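Local coordinates for malate dehydrogenase (Naegleria fowleri, PDB 6UM4), which probably catalyses the reversible NAD-dependent oxidation of malate to oxaloacetate, at residues N227-M231 and I370-M374; M248-D254 and D337-H342; R255-Q259 and N315-G320; I271-I276 and E352-M356; D345-N350 and C378-Y384. All blocks are in the same frame, centred on the assembly; numbering follows the deposited sequence.

How the contacts relate
All five contacts assemble around the C-terminal domain; contact 1 ties that domain to the nucleotide-binding one. Contacts 1 and 2 (centres about 15 Å apart) meet at a probable hydrogen bond, S373 OG to T249 OG1, 2.8 Å. Contact 4 joins contact 1 through S373 OG and I276 O, 2.7 Å, and contact 2 through H253 ND1 and S355 OG, 3.0 Å. Contact 5 reaches contact 2 by a salt bridge, R250 NH1 to D345 OD2, 2.8 Å. Helix 250-264 serves contacts 2 and 3, which both touch the second subunit. Its D252 is hydrogen-bonded to H280, a pair consistent with the Asp-His couple of this family's active site.

Contact 1. Residues N227-M231 and I370-M374; sequences NTNAM and IWCSM
W371 is the main body buried: its indole lies flat against the first turn of helix 226-235. Residues 227-231 are helical (M231 N to N227 O, 3.0 Å), whereas W371-M374 begin strand 371-380. The helix and strand axes approach to 8.0 Å at 126°; the nearest CA pair, N227 and W371, is 5.2 Å apart. With chi1 at -97°, W371 presents one ring face to two CH-pi donors: A230 CB sits 4.0 Å from the five-membered-ring centroid, and M231 CA 3.9 Å from the six-membered one. M231 CB lies 3.6 Å from W371 CE3. N227, chi1 m, donates from ND2 to W371 O (2.9 Å, 166°). A water accepts from W371 N (2.8 Å) and donates weakly to N227 O (3.4 Å). W371 NE1 bonds I245 O, and N227 OD1 accepts from H280 N. The contact joins the Rossmann-type NAD domain to the C-terminal one; its chemistry implies an apolar seat for the indole beside a directional hydrogen bond, with one water at the margin.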
# COMPACT_ATOMS: atom_id res chain seq x y z
N ASN A 227 21.10 2.98 11.82
CA ASN A 227 21.61 3.92 12.82
C ASN A 227 22.88 4.59 12.36
O ASN A 227 23.04 5.81 12.49
CB ASN A 227 21.89 3.21 14.16
CG ASN A 227 20.66 2.56 14.74
OD1 ASN A 227 19.91 1.88 14.02
ND2 ASN A 227 20.44 2.74 16.04
N THR A 228 23.81 3.80 11.84
CA THR A 228 25.09 4.33 11.40
C THR A 228 24.93 5.19 10.15
O THR A 228 25.58 6.24 10.02
CB THR A 228 26.04 3.16 11.14
OG1 THR A 228 26.16 2.40 12.35
CG2 THR A 228 27.42 3.66 10.74
N ASN A 229 24.08 4.77 9.21
CA ASN A 229 23.83 5.62 8.04
C ASN A 229 23.30 6.98 8.47
O ASN A 229 23.74 8.02 7.96
CB ASN A 229 22.85 4.93 7.09
CG ASN A 229 23.50 3.82 6.28
OD1 ASN A 229 24.72 3.75 6.14
ND2 ASN A 229 22.67 2.92 5.76
N ALA A 230 22.36 6.99 9.42
CA ALA A 230 21.79 8.26 9.89
C ALA A 230 22.87 9.13 10.53
O ALA A 230 22.92 10.35 10.30
CB ALA A 230 20.68 7.97 10.91
N MET A 231 23.75 8.51 11.32
CA MET A 231 24.83 9.24 11.95
C MET A 231 25.75 9.87 10.92
O MET A 231 26.22 11.00 11.10
CB MET A 231 25.61 8.30 12.85
CG MET A 231 26.71 9.03 13.62
SD MET A 231 28.08 7.91 13.82
CE MET A 231 28.60 7.76 12.12
N ILE A 370 26.34 8.54 18.84
CA ILE A 370 25.73 7.43 18.11
C ILE A 370 24.25 7.70 18.02
O ILE A 370 23.66 8.43 18.83
CB ILE A 370 25.96 6.05 18.77
CG1 ILE A 370 25.49 6.07 20.22
CG2 ILE A 370 27.41 5.61 18.65
CD1 ILE A 370 25.37 4.69 20.81
N TRP A 371 23.63 7.08 17.01
CA TRP A 371 22.18 7.06 16.90
C TRP A 371 21.69 5.78 17.57
O TRP A 371 22.19 4.69 17.29
CB TRP A 371 21.72 7.12 15.45
CG TRP A 371 21.34 8.50 14.96
CD1 TRP A 371 20.12 8.89 14.47
CD2 TRP A 371 22.17 9.67 14.93
NE1 TRP A 371 20.15 10.22 14.14
CE2 TRP A 371 21.39 10.72 14.40
CE3 TRP A 371 23.49 9.93 15.29
CZ2 TRP A 371 21.90 12.03 14.22
CZ3 TRP A 371 24.00 11.23 15.12
CH2 TRP A 371 23.20 12.25 14.59
N CYS A 372 20.73 5.93 18.46
CA CYS A 372 20.32 4.82 19.30
C CYS A 372 18.83 4.88 19.49
O CYS A 372 18.30 5.94 19.84
CB CYS A 372 21.04 4.90 20.65
SG CYS A 372 20.60 3.60 21.79
N SER A 373 18.16 3.75 19.29
CA SER A 373 16.72 3.66 19.47
C SER A 373 16.37 3.77 20.94
O SER A 373 17.06 3.22 21.81
CB SER A 373 16.21 2.34 18.88
OG SER A 373 14.79 2.26 18.84
N MET A 374 15.33 4.54 21.23
CA MET A 374 14.88 4.77 22.60
C MET A 374 13.37 4.90 22.59
O MET A 374 12.78 5.29 21.58
CB MET A 374 15.50 6.05 23.19
CG MET A 374 17.00 6.15 23.12
SD MET A 374 17.64 7.68 23.87
CE MET A 374 19.21 7.74 23.00
O HOH W 1 25.10 5.50 15.17

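Contact 2. Residues M248-D254 and D337-H342; sequences MTRLDHD and DAAIKH
The axes of 250-254 and 337-342 come within 9.0 Å, their N-to-C directions 104° apart, and A338 CB lies where the helices cross, with the L251 and A338 CA atoms 5.0 Å apart. T249 holds the N-cap position of helix 250-264 without a side-chain capping bond; D337-H342 are helical. A338 CB is the bump: it enters the hollow between L251 (CB 3.6 Å and N 3.5 Å from A338 CB) and R250 (CB 4.0 Å from A338 CB); R250 CG lies 3.5 Å from A338 O. M248, with chi1 and chi2 both t, fills the next groove, its SD 3.3 Å from A339 N and 3.8 Å from A338 CB. This crossing lies at the dimer interface, where K341 NZ also bonds G153 O of the second subunit. R250 (chi2 p) bends so that K341 CB lies over one guanidinium face. R250 NE bridges to D254 OD1 (3.3 Å) within its own helix, while R250 NH1 pairs with D345. K341 CD rests 3.4 Å from D254 OD2, its amine turned back to D337 OD2 (2.9 Å). H342 ND1 meets at 3.0 Å a water that accepts from T249 N (2.5 Å); H342 NE2 bonds T246.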
# COMPACT_ATOMS: atom_id res chain seq x y z
N MET A 248 15.14 4.17 11.27
CA MET A 248 13.87 3.49 11.52
C MET A 248 14.03 2.20 12.32
O MET A 248 14.61 1.22 11.82
CB MET A 248 13.14 3.17 10.22
CG MET A 248 11.71 2.79 10.52
SD MET A 248 10.71 2.52 9.06
CE MET A 248 11.42 0.96 8.52
N THR A 249 13.47 2.17 13.53
CA THR A 249 13.28 0.92 14.27
C THR A 249 11.80 0.62 14.47
O THR A 249 11.44 -0.27 15.26
CB THR A 249 13.97 1.01 15.63
OG1 THR A 249 13.54 2.21 16.28
CG2 THR A 249 15.47 1.06 15.43
N ARG A 250 10.94 1.38 13.78
CA ARG A 250 9.51 1.25 13.97
C ARG A 250 9.03 -0.13 13.58
O ARG A 250 8.02 -0.60 14.09
CB ARG A 250 8.79 2.32 13.15
CG ARG A 250 7.27 2.36 13.33
CD ARG A 250 6.91 2.36 14.81
NE ARG A 250 5.48 2.54 15.01
CZ ARG A 250 4.87 3.71 15.07
NH1 ARG A 250 5.57 4.85 14.97
NH2 ARG A 250 3.54 3.75 15.22
N LEU A 251 9.74 -0.80 12.65
CA LEU A 251 9.30 -2.12 12.24
C LEU A 251 9.64 -3.15 13.32
O LEU A 251 8.83 -4.03 13.62
CB LEU A 251 9.92 -2.51 10.89
CG LEU A 251 9.43 -3.89 10.44
CD1 LEU A 251 7.91 -3.90 10.25
CD2 LEU A 251 10.15 -4.44 9.21
N ASP A 252 10.84 -3.05 13.91
CA ASP A 252 11.14 -3.85 15.10
C ASP A 252 10.07 -3.63 16.16
O ASP A 252 9.53 -4.58 16.75
CB ASP A 252 12.53 -3.52 15.64
CG ASP A 252 13.63 -3.59 14.59
OD1 ASP A 252 13.78 -4.61 13.88
OD2 ASP A 252 14.43 -2.63 14.51
N HIS A 253 9.76 -2.36 16.42
CA HIS A 253 8.75 -1.99 17.40
C HIS A 253 7.41 -2.67 17.11
O HIS A 253 6.84 -3.35 17.96
CB HIS A 253 8.60 -0.47 17.41
CG HIS A 253 7.57 0.04 18.36
ND1 HIS A 253 7.90 0.61 19.57
CD2 HIS A 253 6.22 0.08 18.28
CE1 HIS A 253 6.79 0.98 20.20
NE2 HIS A 253 5.76 0.67 19.43
N ASP A 254 6.91 -2.52 15.88
CA ASP A 254 5.63 -3.11 15.52
C ASP A 254 5.69 -4.63 15.55
O ASP A 254 4.66 -5.28 15.80
CB ASP A 254 5.18 -2.61 14.14
CG ASP A 254 4.78 -1.13 14.14
OD1 ASP A 254 4.53 -0.57 15.24
OD2 ASP A 254 4.74 -0.52 13.04
N ASP A 337 5.13 -0.02 5.61
CA ASP A 337 4.15 0.34 6.63
C ASP A 337 4.80 1.01 7.84
O ASP A 337 4.27 1.99 8.38
CB ASP A 337 3.39 -0.91 7.08
CG ASP A 337 2.40 -0.61 8.18
OD1 ASP A 337 1.29 -0.13 7.87
OD2 ASP A 337 2.75 -0.84 9.36
N ALA A 338 5.91 0.46 8.32
CA ALA A 338 6.62 1.08 9.45
C ALA A 338 7.11 2.48 9.10
O ALA A 338 7.09 3.39 9.95
CB ALA A 338 7.78 0.20 9.89
N ALA A 339 7.60 2.68 7.87
CA ALA A 339 8.03 4.02 7.46
C ALA A 339 6.86 4.99 7.44
O ALA A 339 6.96 6.12 7.92
CB ALA A 339 8.71 3.99 6.08
N ILE A 340 5.73 4.58 6.88
CA ILE A 340 4.56 5.44 6.94
C ILE A 340 4.25 5.80 8.39
O ILE A 340 4.09 6.97 8.75
CB ILE A 340 3.35 4.78 6.25
CG1 ILE A 340 3.62 4.63 4.75
CG2 ILE A 340 2.11 5.63 6.44
CD1 ILE A 340 3.73 5.94 3.98
N LYS A 341 4.22 4.79 9.27
CA LYS A 341 3.90 5.07 10.67
C LYS A 341 4.95 5.98 11.31
O LYS A 341 4.61 6.91 12.07
CB LYS A 341 3.74 3.78 11.47
CG LYS A 341 2.41 3.00 11.23
CD LYS A 341 2.42 1.71 12.03
CE LYS A 341 1.04 1.06 12.12
NZ LYS A 341 0.63 0.34 10.87
N HIS A 342 6.23 5.72 11.05
CA HIS A 342 7.29 6.55 11.63
C HIS A 342 7.12 8.01 11.22
O HIS A 342 7.15 8.91 12.06
CB HIS A 342 8.66 6.01 11.21
CG HIS A 342 9.81 6.85 11.68
ND1 HIS A 342 10.79 6.38 12.53
CD2 HIS A 342 10.16 8.13 11.39
CE1 HIS A 342 11.68 7.33 12.76
NE2 HIS A 342 11.32 8.41 12.09
O HOH W 2 11.70 3.89 13.97

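Contact 3. Residues R255-Q259 and N315-G320; sequences RGLAQ and NVQQRG
No direct hydrogen bond spans these segments; the polar link is made by water. One water accepts from R255 NH1 (2.8 Å) and donates to V316 O (2.9 Å); a second donates to Q259 OE1 (2.6 Å) and accepts from N315 ND2 (2.7 Å), which bridges two side-chain amides whose own OE1 and ND2 atoms are 3.8 Å apart. The backbone around them is helical: R255-Q259 is an inner turn of helix 250-264 (Q259 N to R255 O, 3.0 Å), and Q318, at phi/psi -103/12, makes the kink between helices 305-317 and 319-327, at the N-cap position of the latter. Apolar packing is centred on V316, chi1 t, whose CG2 lies 3.9 Å from G256 CA and 4.0 Å from Q259 CG; the G256 and V316 CA atoms are the nearest pair at 5.8 Å. The long polar side chains pack face-on. R255 is nearly extended beyond chi1 m; R319 CB and G320 N lie over one face of its guanidinium, with R255 NE 3.3 Å from R319 CG. Q259 NE2 lies over the R319 guanidinium, 3.2 Å from R319 NH1; both are donors, so no bond results. R319 NE instead forms a salt bridge to D152 of the second subunit. R255, ending a TRLDHDR sequence, is probably the family's substrate-carboxylate arginine, so this helix packing would lie beside the active site, next to the dimer interface marked by that salt bridge.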
# COMPACT_ATOMS: atom_id res chain seq x y z
N ARG A 255 6.84 -5.22 15.24
CA ARG A 255 6.95 -6.67 15.31
C ARG A 255 6.83 -7.15 16.75
O ARG A 255 6.20 -8.18 17.02
CB ARG A 255 8.26 -7.15 14.69
CG ARG A 255 8.26 -7.08 13.18
CD ARG A 255 9.66 -7.24 12.64
NE ARG A 255 9.66 -7.58 11.23
CZ ARG A 255 10.74 -7.55 10.47
NH1 ARG A 255 11.91 -7.18 10.99
NH2 ARG A 255 10.65 -7.86 9.18
N GLY A 256 7.42 -6.40 17.69
CA GLY A 256 7.24 -6.72 19.10
C GLY A 256 5.79 -6.65 19.52
O GLY A 256 5.28 -7.54 20.21
N LEU A 257 5.10 -5.57 19.12
CA LEU A 257 3.68 -5.44 19.42
C LEU A 257 2.91 -6.64 18.89
O LEU A 257 1.97 -7.11 19.54
CB LEU A 257 3.11 -4.15 18.84
CG LEU A 257 3.65 -2.81 19.33
CD1 LEU A 257 2.94 -1.71 18.60
CD2 LEU A 257 3.43 -2.67 20.82
N ALA A 258 3.27 -7.13 17.71
CA ALA A 258 2.51 -8.26 17.17
C ALA A 258 2.82 -9.54 17.93
O ALA A 258 1.93 -10.37 18.11
CB ALA A 258 2.75 -8.45 15.68
N GLN A 259 4.07 -9.71 18.39
CA GLN A 259 4.39 -10.89 19.18
C GLN A 259 3.59 -10.90 20.48
O GLN A 259 3.02 -11.93 20.86
CB GLN A 259 5.89 -10.98 19.47
CG GLN A 259 6.75 -11.31 18.23
CD GLN A 259 6.41 -12.69 17.61
OE1 GLN A 259 6.32 -13.69 18.31
NE2 GLN A 259 6.21 -12.72 16.30
N ASN A 315 12.54 -13.95 18.73
CA ASN A 315 11.54 -13.92 17.67
C ASN A 315 11.47 -12.54 17.03
O ASN A 315 11.29 -12.42 15.82
CB ASN A 315 10.16 -14.31 18.21
CG ASN A 315 10.05 -15.79 18.51
OD1 ASN A 315 10.82 -16.60 18.00
ND2 ASN A 315 9.07 -16.14 19.33
N VAL A 316 11.61 -11.49 17.85
CA VAL A 316 11.58 -10.13 17.33
C VAL A 316 12.84 -9.86 16.52
O VAL A 316 12.79 -9.23 15.46
CB VAL A 316 11.43 -9.12 18.48
CG1 VAL A 316 11.48 -7.71 17.93
CG2 VAL A 316 10.13 -9.32 19.23
N GLN A 317 14.00 -10.32 17.02
CA GLN A 317 15.26 -10.06 16.33
C GLN A 317 15.32 -10.79 15.00
O GLN A 317 15.89 -10.27 14.03
CB GLN A 317 16.44 -10.50 17.21
CG GLN A 317 16.68 -9.68 18.46
CD GLN A 317 17.64 -10.36 19.41
OE1 GLN A 317 17.79 -11.60 19.39
NE2 GLN A 317 18.31 -9.57 20.24
N GLN A 318 14.73 -11.99 14.92
CA GLN A 318 14.86 -12.85 13.75
C GLN A 318 13.62 -12.84 12.87
O GLN A 318 13.49 -13.69 11.99
CB GLN A 318 15.16 -14.29 14.19
CG GLN A 318 16.42 -14.37 15.02
CD GLN A 318 17.62 -13.85 14.25
OE1 GLN A 318 17.72 -14.03 13.03
NE2 GLN A 318 18.54 -13.19 14.96
N ARG A 319 12.71 -11.89 13.10
CA ARG A 319 11.44 -11.89 12.39
C ARG A 319 11.63 -11.74 10.88
O ARG A 319 10.89 -12.34 10.09
CB ARG A 319 10.56 -10.77 12.94
CG ARG A 319 9.22 -10.71 12.26
CD ARG A 319 8.39 -11.94 12.49
NE ARG A 319 6.99 -11.62 12.24
CZ ARG A 319 5.96 -12.38 12.58
NH1 ARG A 319 6.17 -13.54 13.20
NH2 ARG A 319 4.73 -11.99 12.32
N GLY A 320 12.60 -10.93 10.45
CA GLY A 320 12.84 -10.78 9.02
C GLY A 320 13.22 -12.09 8.35
O GLY A 320 12.79 -12.39 7.23
O HOH W 3 12.81 -7.05 13.61
O HOH W 4 7.49 -14.29 20.57

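Contact 4. Residues I271-I276 and E352-M356; sequences ISRFAI and EWVSM
The strongest link is I276 N to S355 OG, 2.6 Å with an angle of 165°; S355 (chi1 m) is also bonded through OG to H253, so one hydroxyl joins strand and helix. A water accepts from F274 N (3.2 Å) and lies 2.7 Å from W353 O. At the other end S272 OG is 3.3 Å from E352 OE1, a weak hydrogen bond at most, since the proton has another acceptor within reach. No backbone-to-backbone bond joins the two segments, although their end-to-end directions differ by only 23° and CA pairs R273-W353 and A275-S355 stand 5.5 and 5.4 Å apart. R273, with phi/psi 61/58, breaks strand 271-277, and this kink brings it over the W353 indole: R273 CB is 3.6 Å from the six-membered-ring centroid, 2° off the normal, a CH-pi contact, and R273 CA is 3.4 Å from W353 CE3. W353 has chi1 m and buries the largest area in the contact; its CZ2 lies over one face of the R273 guanidinium, whose NE bonds F290 O. F274 O meets W353 CB at 3.7 Å, and A275 CB reaches W353 CE3 at 4.4 Å. The two segments belong to separate antiparallel sheets of the C-terminal domain: 271-277 pairs with 285-287 and 292-293, 353-359 with 371-380, while helix 250-264 packs on F274 and I271.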
# COMPACT_ATOMS: atom_id res chain seq x y z
N ILE A 271 -2.09 -2.79 24.27
CA ILE A 271 -0.68 -2.76 24.65
C ILE A 271 -0.20 -1.32 24.77
O ILE A 271 -0.41 -0.51 23.87
CB ILE A 271 0.16 -3.53 23.61
CG1 ILE A 271 -0.45 -4.90 23.37
CG2 ILE A 271 1.60 -3.67 24.06
CD1 ILE A 271 0.22 -5.66 22.24
N SER A 272 0.51 -1.03 25.86
CA SER A 272 1.06 0.30 26.10
C SER A 272 2.49 0.17 26.58
O SER A 272 2.88 -0.87 27.12
CB SER A 272 0.27 1.10 27.16
OG SER A 272 -0.96 1.58 26.64
N ARG A 273 3.28 1.22 26.34
CA ARG A 273 4.61 1.36 26.93
C ARG A 273 5.55 0.22 26.51
O ARG A 273 6.09 -0.52 27.34
CB ARG A 273 4.50 1.46 28.44
CG ARG A 273 3.66 2.62 28.90
CD ARG A 273 3.15 2.38 30.31
NE ARG A 273 4.24 2.23 31.25
CZ ARG A 273 4.70 3.22 32.00
NH1 ARG A 273 4.16 4.43 31.90
NH2 ARG A 273 5.71 3.02 32.86
N PHE A 274 5.73 0.09 25.20
CA PHE A 274 6.70 -0.82 24.61
C PHE A 274 7.75 -0.01 23.85
O PHE A 274 7.45 1.06 23.32
CB PHE A 274 6.01 -1.82 23.64
CG PHE A 274 6.96 -2.78 22.99
CD1 PHE A 274 7.61 -3.74 23.75
CD2 PHE A 274 7.22 -2.71 21.63
CE1 PHE A 274 8.51 -4.62 23.17
CE2 PHE A 274 8.09 -3.58 21.03
CZ PHE A 274 8.74 -4.54 21.80
N ALA A 275 8.98 -0.53 23.80
CA ALA A 275 10.05 0.20 23.11
C ALA A 275 11.16 -0.75 22.68
O ALA A 275 11.40 -1.79 23.30
CB ALA A 275 10.63 1.30 24.00
N ILE A 276 11.85 -0.35 21.62
CA ILE A 276 13.08 -0.99 21.13
C ILE A 276 14.26 -0.09 21.48
O ILE A 276 14.23 1.11 21.19
CB ILE A 276 12.98 -1.22 19.61
CG1 ILE A 276 11.71 -2.02 19.27
CG2 ILE A 276 14.22 -1.86 19.05
CD1 ILE A 276 11.71 -3.46 19.77
N GLU A 352 1.11 7.25 22.22
CA GLU A 352 1.77 6.06 22.75
C GLU A 352 3.27 6.18 22.57
O GLU A 352 3.76 6.90 21.70
CB GLU A 352 1.26 4.81 22.05
CG GLU A 352 -0.22 4.55 22.29
CD GLU A 352 -0.50 3.98 23.66
OE1 GLU A 352 0.44 3.41 24.28
OE2 GLU A 352 -1.64 4.15 24.15
N TRP A 353 4.01 5.45 23.41
CA TRP A 353 5.44 5.30 23.16
C TRP A 353 5.65 4.72 21.78
O TRP A 353 5.02 3.73 21.40
CB TRP A 353 6.09 4.36 24.17
CG TRP A 353 6.08 4.77 25.59
CD1 TRP A 353 5.40 5.79 26.15
CD2 TRP A 353 6.77 4.10 26.65
NE1 TRP A 353 5.62 5.81 27.52
CE2 TRP A 353 6.46 4.78 27.84
CE3 TRP A 353 7.62 2.99 26.71
CZ2 TRP A 353 6.98 4.39 29.07
CZ3 TRP A 353 8.13 2.60 27.94
CH2 TRP A 353 7.81 3.30 29.10
N VAL A 354 6.58 5.31 21.02
CA VAL A 354 7.06 4.67 19.81
C VAL A 354 8.57 4.63 19.91
O VAL A 354 9.19 5.30 20.74
CB VAL A 354 6.58 5.38 18.52
CG1 VAL A 354 5.06 5.36 18.46
CG2 VAL A 354 7.09 6.82 18.46
N SER A 355 9.17 3.76 19.09
CA SER A 355 10.61 3.65 19.00
C SER A 355 11.10 4.39 17.76
O SER A 355 10.52 4.26 16.69
CB SER A 355 11.06 2.19 18.94
OG SER A 355 10.69 1.47 20.11
N MET A 356 12.17 5.16 17.94
CA MET A 356 12.92 5.84 16.90
C MET A 356 14.39 5.77 17.29
O MET A 356 14.72 5.88 18.47
CB MET A 356 12.51 7.32 16.77
CG MET A 356 11.02 7.55 16.37
SD MET A 356 10.53 9.29 16.50
CE MET A 356 11.23 9.98 15.00
O HOH W 5 4.21 1.64 22.86

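Contact 5. Residues D345-N350 and C378-Y384; sequences DWVLGN and CFGAGKY
W346, chi1 t, swings its indole from the last turn of helix 332-348 to Y384, whose CD2 is 3.5 Å from W346 NE1 and 4.0 Å from W346 CD1. The rings meet obliquely, with the five-membered-ring centroid 5.5 Å from the tyrosine centroid and planes at 46°. W346 NE1 also donates weakly to G382 O (3.1 Å, 128°). Residues 380-383 form a type I' turn (K383 N to G380 O, 3.2 Å) joining strands 371-380 and 383-386 as a beta hairpin. Two amides of the turn face the helix end: A381 N donates to V347 O (2.6 Å, 169°) and G382 N to W346 O (3.0 Å, 142°). A water accepts from G380 N at 2.7 Å, with W346 O 2.6 Å and K383 O 2.7 Å from it. After the helix, G349 leaves helical geometry at phi/psi 89/161; its CA and G380's come to 3.7 Å, and a CB on either would be jammed against the preceding carbonyl, which accounts for both glycines. N350 N then donates to C378 O (2.9 Å), G349 CA makes a CA-H...O contact to the same atom at 3.2 Å, and a second water joins N350 O (2.4 Å) to C378 N (2.5 Å). C378 CB packs 3.2 Å from D345 O, while N350 ND2 bonds D345 OD2 (2.8 Å). The chemistry implies a helix C-terminus where the W346 and V347 carbonyls accept from turn amides, W346 O also taking a water.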
# COMPACT_ATOMS: atom_id res chain seq x y z
N ASP A 345 3.71 9.67 12.67
CA ASP A 345 3.84 10.04 14.07
C ASP A 345 4.83 11.20 14.27
O ASP A 345 4.59 12.09 15.10
CB ASP A 345 4.25 8.81 14.89
CG ASP A 345 3.17 7.69 14.87
OD1 ASP A 345 2.06 7.94 14.34
OD2 ASP A 345 3.43 6.58 15.39
N TRP A 346 5.94 11.20 13.52
CA TRP A 346 6.90 12.30 13.63
C TRP A 346 6.24 13.65 13.35
O TRP A 346 6.48 14.63 14.06
CB TRP A 346 8.06 12.06 12.65
CG TRP A 346 9.39 12.73 12.98
CD1 TRP A 346 9.65 13.58 14.02
CD2 TRP A 346 10.63 12.57 12.27
NE1 TRP A 346 10.98 13.95 14.00
CE2 TRP A 346 11.61 13.34 12.94
CE3 TRP A 346 11.01 11.84 11.12
CZ2 TRP A 346 12.94 13.41 12.51
CZ3 TRP A 346 12.34 11.90 10.70
CH2 TRP A 346 13.28 12.70 11.39
N VAL A 347 5.37 13.69 12.34
CA VAL A 347 4.74 14.93 11.89
C VAL A 347 3.46 15.23 12.66
O VAL A 347 3.19 16.38 13.02
CB VAL A 347 4.47 14.85 10.38
CG1 VAL A 347 3.64 16.02 9.90
CG2 VAL A 347 5.77 14.72 9.61
N LEU A 348 2.61 14.22 12.90
CA LEU A 348 1.30 14.48 13.47
C LEU A 348 1.17 14.05 14.93
O LEU A 348 0.16 14.37 15.56
CB LEU A 348 0.21 13.79 12.63
CG LEU A 348 0.16 14.26 11.17
CD1 LEU A 348 -0.78 13.41 10.34
CD2 LEU A 348 -0.22 15.73 11.07
N GLY A 349 2.16 13.37 15.49
CA GLY A 349 2.14 13.01 16.89
C GLY A 349 1.45 11.67 17.14
O GLY A 349 0.71 11.15 16.31
N ASN A 350 1.73 11.11 18.31
CA ASN A 350 1.15 9.83 18.71
C ASN A 350 1.25 9.77 20.23
O ASN A 350 2.32 10.01 20.79
CB ASN A 350 1.89 8.65 18.07
CG ASN A 350 1.23 7.30 18.34
OD1 ASN A 350 0.43 7.13 19.26
ND2 ASN A 350 1.64 6.30 17.56
N CYS A 378 6.19 11.14 20.34
CA CYS A 378 6.15 12.09 19.24
C CYS A 378 5.02 13.07 19.49
O CYS A 378 3.85 12.68 19.53
CB CYS A 378 5.97 11.39 17.89
SG CYS A 378 7.48 10.56 17.32
N PHE A 379 5.35 14.33 19.72
CA PHE A 379 4.32 15.33 19.95
C PHE A 379 3.76 15.91 18.67
O PHE A 379 2.77 16.64 18.72
CB PHE A 379 4.89 16.46 20.81
CG PHE A 379 5.75 15.98 21.93
CD1 PHE A 379 5.22 15.20 22.95
CD2 PHE A 379 7.09 16.33 21.98
CE1 PHE A 379 6.02 14.76 23.98
CE2 PHE A 379 7.89 15.90 23.02
CZ PHE A 379 7.36 15.12 24.02
N GLY A 380 4.37 15.61 17.52
CA GLY A 380 3.96 16.18 16.26
C GLY A 380 4.82 17.38 15.88
O GLY A 380 5.59 17.91 16.68
N ALA A 381 4.65 17.81 14.63
CA ALA A 381 5.38 18.96 14.09
C ALA A 381 6.89 18.77 14.21
O ALA A 381 7.63 19.71 14.48
CB ALA A 381 4.94 20.27 14.75
N GLY A 382 7.35 17.53 14.05
CA GLY A 382 8.76 17.20 14.05
C GLY A 382 9.42 17.07 15.40
O GLY A 382 10.61 16.72 15.45
N LYS A 383 8.69 17.24 16.50
CA LYS A 383 9.28 17.26 17.83
C LYS A 383 8.97 15.96 18.58
O LYS A 383 7.81 15.55 18.67
CB LYS A 383 8.76 18.46 18.62
CG LYS A 383 8.93 19.79 17.88
CD LYS A 383 7.86 20.80 18.30
CE LYS A 383 8.08 22.17 17.65
NZ LYS A 383 7.87 22.22 16.16
N TYR A 384 10.01 15.36 19.15
CA TYR A 384 9.86 14.16 19.98
C TYR A 384 10.74 14.31 21.21
O TYR A 384 11.65 15.13 21.25
CB TYR A 384 10.23 12.87 19.23
CG TYR A 384 11.64 12.88 18.65
CD1 TYR A 384 12.76 12.72 19.46
CD2 TYR A 384 11.84 13.04 17.28
CE1 TYR A 384 14.05 12.73 18.93
CE2 TYR A 384 13.12 13.04 16.74
CZ TYR A 384 14.22 12.89 17.57
OH TYR A 384 15.50 12.91 17.03
O HOH W 6 6.55 14.34 16.67
O HOH W 7 4.55 9.20 20.34